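Local coordinates for protein EccC5 (PDB 7B9F) that probably serves as the FtsK/SpoIIIE-type ATPase of the mycobacterial ESX-5 type VII secretion system, powering protein export across the inner membrane, at residues 290-304 with 333-346. Numbering follows the deposited sequence.
Sequences VREFATEQAELFAGR and QWEYVISSEGVDGV
Val290 sets its two methyls against different partners: CG2 lies over one face of the Trp334 indole, 4.0 Å from the centroid of the six-membered ring in a CH-pi contact, while CG1 meets Gln333 CB at 3.7 Å, the two side chains crossing at a slant. CG2 stands anti to the backbone N and CG1 sits between that N and the carbonyl carbon (chi1 59°), a rotation that sends the branches to the ring and to Gln333 CB respectively. The indole, at the start of the weakly bonded helix 334-337, also meets Trp357 edge-to-face.

At the other end of the contact Phe301 crosses Val343 at about a right angle, its CB 3.7 Å from Val343 CG1. That methyl and Val346 CG2 both lie at the edge of the ring, near its plane. Val343 CG2 is 4.1 Å from Glu299 OE1.

Both segments belong to connections of the large mixed sheet: residues 290-304 follow strand 282-287, whereas residues 333-346 lead from strand 322-328 through the helix into its parallel neighbour, strand 346-350, with a type II turn from Val343 to Val346 at the entry to that strand. The loops are tied through the backbone, Asp344 N donating to Ala302 O at 2.6 Å.

Beyond this bond, Glu341 reaches out with an extended chain and lays its carboxylate against Gly303, with CD 3.4 Å from Gly303 CA. Arg304 passes its aliphatic part across the opposing backbone: CB touches Val343 O and Asp344 CA, and CG comes within 3.4 Å of Glu341 O. A bend at chi3 (-67°) then brings NH1 to 3.6 Å from Val346 O, a proximity and not a hydrogen bond.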
# COMPACT_ATOMS: atom_id res chain seq x y z
N VAL C 290 3.63 -28.67 47.48
CA VAL C 290 4.66 -29.69 47.37
C VAL C 290 4.39 -30.84 48.32
O VAL C 290 4.75 -31.99 48.04
CB VAL C 290 6.05 -29.05 47.59
CG1 VAL C 290 6.12 -28.42 48.95
CG2 VAL C 290 7.16 -30.05 47.41
N ARG C 291 3.72 -30.57 49.44
CA ARG C 291 3.37 -31.65 50.35
C ARG C 291 2.32 -32.58 49.76
O ARG C 291 2.29 -33.76 50.12
CB ARG C 291 2.86 -31.05 51.66
CG ARG C 291 2.53 -32.06 52.74
CD ARG C 291 2.05 -31.37 53.99
NE ARG C 291 0.81 -30.65 53.72
CZ ARG C 291 -0.40 -31.20 53.71
NH1 ARG C 291 -0.54 -32.50 53.96
NH2 ARG C 291 -1.46 -30.47 53.45
N GLU C 292 1.53 -32.10 48.80
CA GLU C 292 0.40 -32.84 48.25
C GLU C 292 0.84 -34.03 47.39
O GLU C 292 0.01 -34.88 47.05
CB GLU C 292 -0.48 -31.87 47.44
CG GLU C 292 -1.78 -32.42 46.85
CD GLU C 292 -2.59 -31.38 46.11
OE1 GLU C 292 -2.15 -30.21 46.03
OE2 GLU C 292 -3.68 -31.72 45.60
N PHE C 293 2.14 -34.15 47.09
CA PHE C 293 2.66 -35.18 46.20
C PHE C 293 2.30 -36.61 46.54
O PHE C 293 2.73 -37.15 47.56
CB PHE C 293 4.17 -35.07 46.08
CG PHE C 293 4.62 -34.11 45.04
CD1 PHE C 293 3.79 -33.10 44.62
CD2 PHE C 293 5.86 -34.26 44.44
CE1 PHE C 293 4.20 -32.25 43.64
CE2 PHE C 293 6.27 -33.39 43.47
CZ PHE C 293 5.44 -32.39 43.07
N ALA C 294 1.47 -37.20 45.69
CA ALA C 294 1.25 -38.63 45.61
C ALA C 294 2.08 -39.29 44.51
O ALA C 294 1.91 -40.49 44.27
CB ALA C 294 -0.23 -38.92 45.37
N THR C 295 2.93 -38.54 43.83
CA THR C 295 3.86 -39.13 42.87
C THR C 295 5.19 -39.46 43.54
O THR C 295 6.25 -38.95 43.16
CB THR C 295 4.08 -38.21 41.68
OG1 THR C 295 4.74 -37.02 42.12
CG2 THR C 295 2.77 -37.84 41.05
N GLU C 296 5.13 -40.32 44.56
CA GLU C 296 6.37 -40.74 45.21
C GLU C 296 7.21 -41.63 44.33
O GLU C 296 8.39 -41.85 44.64
CB GLU C 296 6.08 -41.48 46.52
CG GLU C 296 5.48 -40.63 47.63
CD GLU C 296 3.97 -40.47 47.51
OE1 GLU C 296 3.39 -41.07 46.60
OE2 GLU C 296 3.37 -39.75 48.34
N GLN C 297 6.65 -42.16 43.24
CA GLN C 297 7.40 -43.03 42.35
C GLN C 297 8.49 -42.26 41.62
O GLN C 297 9.55 -42.82 41.32
CB GLN C 297 6.46 -43.68 41.35
CG GLN C 297 5.43 -44.58 41.99
CD GLN C 297 6.06 -45.72 42.74
OE1 GLN C 297 6.03 -45.76 43.97
NE2 GLN C 297 6.64 -46.67 42.02
N ALA C 298 8.26 -40.98 41.33
CA ALA C 298 9.26 -40.15 40.68
C ALA C 298 10.28 -39.57 41.66
O ALA C 298 11.00 -38.65 41.28
CB ALA C 298 8.58 -39.01 39.93
N GLU C 299 10.33 -40.05 42.90
CA GLU C 299 11.23 -39.48 43.89
C GLU C 299 12.11 -40.51 44.57
O GLU C 299 12.68 -40.22 45.63
CB GLU C 299 10.43 -38.70 44.94
CG GLU C 299 9.58 -37.56 44.39
CD GLU C 299 10.37 -36.49 43.64
OE1 GLU C 299 11.60 -36.37 43.81
OE2 GLU C 299 9.73 -35.75 42.86
N LEU C 300 12.23 -41.71 44.01
CA LEU C 300 13.17 -42.72 44.48
C LEU C 300 14.43 -42.78 43.63
O LEU C 300 15.26 -43.67 43.82
CB LEU C 300 12.48 -44.09 44.54
CG LEU C 300 11.89 -44.75 43.29
CD1 LEU C 300 12.90 -45.53 42.45
CD2 LEU C 300 10.72 -45.64 43.69
N PHE C 301 14.59 -41.84 42.70
CA PHE C 301 15.75 -41.77 41.82
C PHE C 301 16.97 -41.29 42.59
O PHE C 301 16.94 -41.07 43.80
CB PHE C 301 15.46 -40.82 40.66
CG PHE C 301 14.41 -41.31 39.70
CD1 PHE C 301 14.00 -42.63 39.69
CD2 PHE C 301 13.82 -40.43 38.81
CE1 PHE C 301 13.03 -43.06 38.80
CE2 PHE C 301 12.85 -40.85 37.92
CZ PHE C 301 12.46 -42.16 37.92
N ALA C 302 18.08 -41.13 41.87
CA ALA C 302 19.30 -40.58 42.43
C ALA C 302 19.52 -39.16 41.91
O ALA C 302 18.74 -38.64 41.11
CB ALA C 302 20.49 -41.47 42.10
N GLY C 303 20.60 -38.54 42.37
CA GLY C 303 21.03 -37.28 41.79
C GLY C 303 21.48 -37.48 40.36
O GLY C 303 21.92 -38.55 39.96
N ARG C 304 21.35 -36.43 39.56
CA ARG C 304 21.42 -36.60 38.12
C ARG C 304 22.84 -36.61 37.59
O ARG C 304 23.72 -35.93 38.13
CB ARG C 304 20.66 -35.50 37.40
CG ARG C 304 21.21 -34.15 37.61
CD ARG C 304 20.34 -33.26 36.86
NE ARG C 304 20.50 -33.53 35.45
CZ ARG C 304 19.66 -33.11 34.51
NH1 ARG C 304 18.60 -32.41 34.85
NH2 ARG C 304 19.88 -33.40 33.24
N GLN C 333 9.84 -26.18 51.48
CA GLN C 333 9.95 -27.62 51.58
C GLN C 333 10.67 -28.23 50.39
O GLN C 333 10.90 -29.44 50.38
CB GLN C 333 8.54 -28.20 51.73
CG GLN C 333 8.44 -29.59 52.30
CD GLN C 333 7.10 -29.82 52.96
OE1 GLN C 333 6.25 -28.93 52.98
NE2 GLN C 333 6.91 -31.01 53.51
N TRP C 334 11.04 -27.41 49.40
CA TRP C 334 11.70 -27.93 48.20
C TRP C 334 13.04 -28.57 48.51
O TRP C 334 13.37 -29.62 47.94
CB TRP C 334 11.89 -26.82 47.18
CG TRP C 334 10.70 -26.53 46.37
CD1 TRP C 334 10.06 -25.35 46.26
CD2 TRP C 334 10.04 -27.44 45.48
NE1 TRP C 334 9.01 -25.46 45.39
CE2 TRP C 334 8.99 -26.74 44.89
CE3 TRP C 334 10.24 -28.77 45.13
CZ2 TRP C 334 8.12 -27.33 43.99
CZ3 TRP C 334 9.39 -29.35 44.24
CH2 TRP C 334 8.35 -28.63 43.67
N GLU C 335 13.83 -27.97 49.39
CA GLU C 335 15.20 -28.44 49.58
C GLU C 335 15.26 -29.83 50.20
O GLU C 335 16.34 -30.43 50.21
CB GLU C 335 16.01 -27.47 50.43
CG GLU C 335 15.57 -27.34 51.87
CD GLU C 335 14.77 -26.07 52.12
OE1 GLU C 335 14.41 -25.39 51.14
OE2 GLU C 335 14.52 -25.75 53.30
N TYR C 336 14.15 -30.34 50.73
CA TYR C 336 14.13 -31.73 51.17
C TYR C 336 14.19 -32.69 49.99
O TYR C 336 14.99 -33.63 49.97
CB TYR C 336 12.88 -31.98 52.01
CG TYR C 336 12.97 -31.47 53.42
CD1 TYR C 336 14.08 -30.75 53.85
CD2 TYR C 336 11.96 -31.71 54.33
CE1 TYR C 336 14.18 -30.28 55.14
CE2 TYR C 336 12.04 -31.24 55.63
CZ TYR C 336 13.15 -30.53 56.02
OH TYR C 336 13.24 -30.06 57.31
N VAL C 337 13.35 -32.47 48.98
CA VAL C 337 13.37 -33.33 47.81
C VAL C 337 14.36 -32.83 46.76
O VAL C 337 14.64 -33.56 45.80
CB VAL C 337 11.97 -33.45 47.17
CG1 VAL C 337 10.96 -33.86 48.22
CG2 VAL C 337 11.58 -32.16 46.50
N ILE C 338 14.87 -31.62 46.91
CA ILE C 338 15.83 -31.06 45.98
C ILE C 338 17.14 -30.86 46.73
O ILE C 338 17.28 -29.92 47.52
CB ILE C 338 15.35 -29.75 45.36
CG1 ILE C 338 14.00 -29.97 44.70
CG2 ILE C 338 16.34 -29.25 44.35
CD1 ILE C 338 14.04 -31.06 43.70
N SER C 339 18.10 -31.74 46.47
CA SER C 339 19.46 -31.51 46.93
C SER C 339 20.09 -30.38 46.11
O SER C 339 19.44 -29.67 45.35
CB SER C 339 20.27 -32.79 46.81
OG SER C 339 21.65 -32.51 46.94
N SER C 340 21.40 -30.21 46.28
CA SER C 340 22.12 -29.39 45.32
C SER C 340 22.25 -30.09 43.97
O SER C 340 22.51 -29.42 42.96
CB SER C 340 23.50 -29.02 45.87
OG SER C 340 24.24 -30.18 46.18
N GLU C 341 22.07 -31.40 43.94
CA GLU C 341 22.30 -32.19 42.74
C GLU C 341 21.04 -32.45 41.92
O GLU C 341 21.15 -32.99 40.82
CB GLU C 341 22.93 -33.52 43.12
CG GLU C 341 22.01 -34.39 43.94
CD GLU C 341 22.66 -35.69 44.37
OE1 GLU C 341 23.85 -35.90 44.04
OE2 GLU C 341 21.98 -36.50 45.03
N GLY C 342 19.86 -32.10 42.42
CA GLY C 342 18.67 -32.40 41.65
C GLY C 342 18.31 -33.87 41.70
O GLY C 342 18.77 -34.63 42.55
N VAL C 343 17.45 -34.28 40.76
CA VAL C 343 16.97 -35.65 40.65
C VAL C 343 17.23 -36.12 39.23
O VAL C 343 17.12 -35.35 38.28
CB VAL C 343 15.47 -35.75 40.99
CG1 VAL C 343 15.01 -37.19 41.00
CG2 VAL C 343 15.19 -35.14 42.34
N ASP C 344 17.60 -37.39 39.08
CA ASP C 344 17.90 -37.96 37.77
C ASP C 344 16.67 -37.97 36.89
O ASP C 344 15.58 -38.35 37.32
CB ASP C 344 18.43 -39.38 37.92
CG ASP C 344 18.79 -40.00 36.59
OD1 ASP C 344 19.06 -39.26 35.63
OD2 ASP C 344 18.81 -41.25 36.51
N GLY C 345 16.85 -37.56 35.64
CA GLY C 345 15.79 -37.66 34.65
C GLY C 345 14.59 -36.78 34.90
O GLY C 345 13.53 -37.03 34.35
N VAL C 346 14.73 -35.76 35.75
CA VAL C 346 13.67 -34.79 36.00
C VAL C 346 14.30 -33.41 35.92
O VAL C 346 15.41 -33.20 36.41
CB VAL C 346 13.01 -35.00 37.38
CG1 VAL C 346 11.87 -34.05 37.57
CG2 VAL C 346 12.51 -36.41 37.54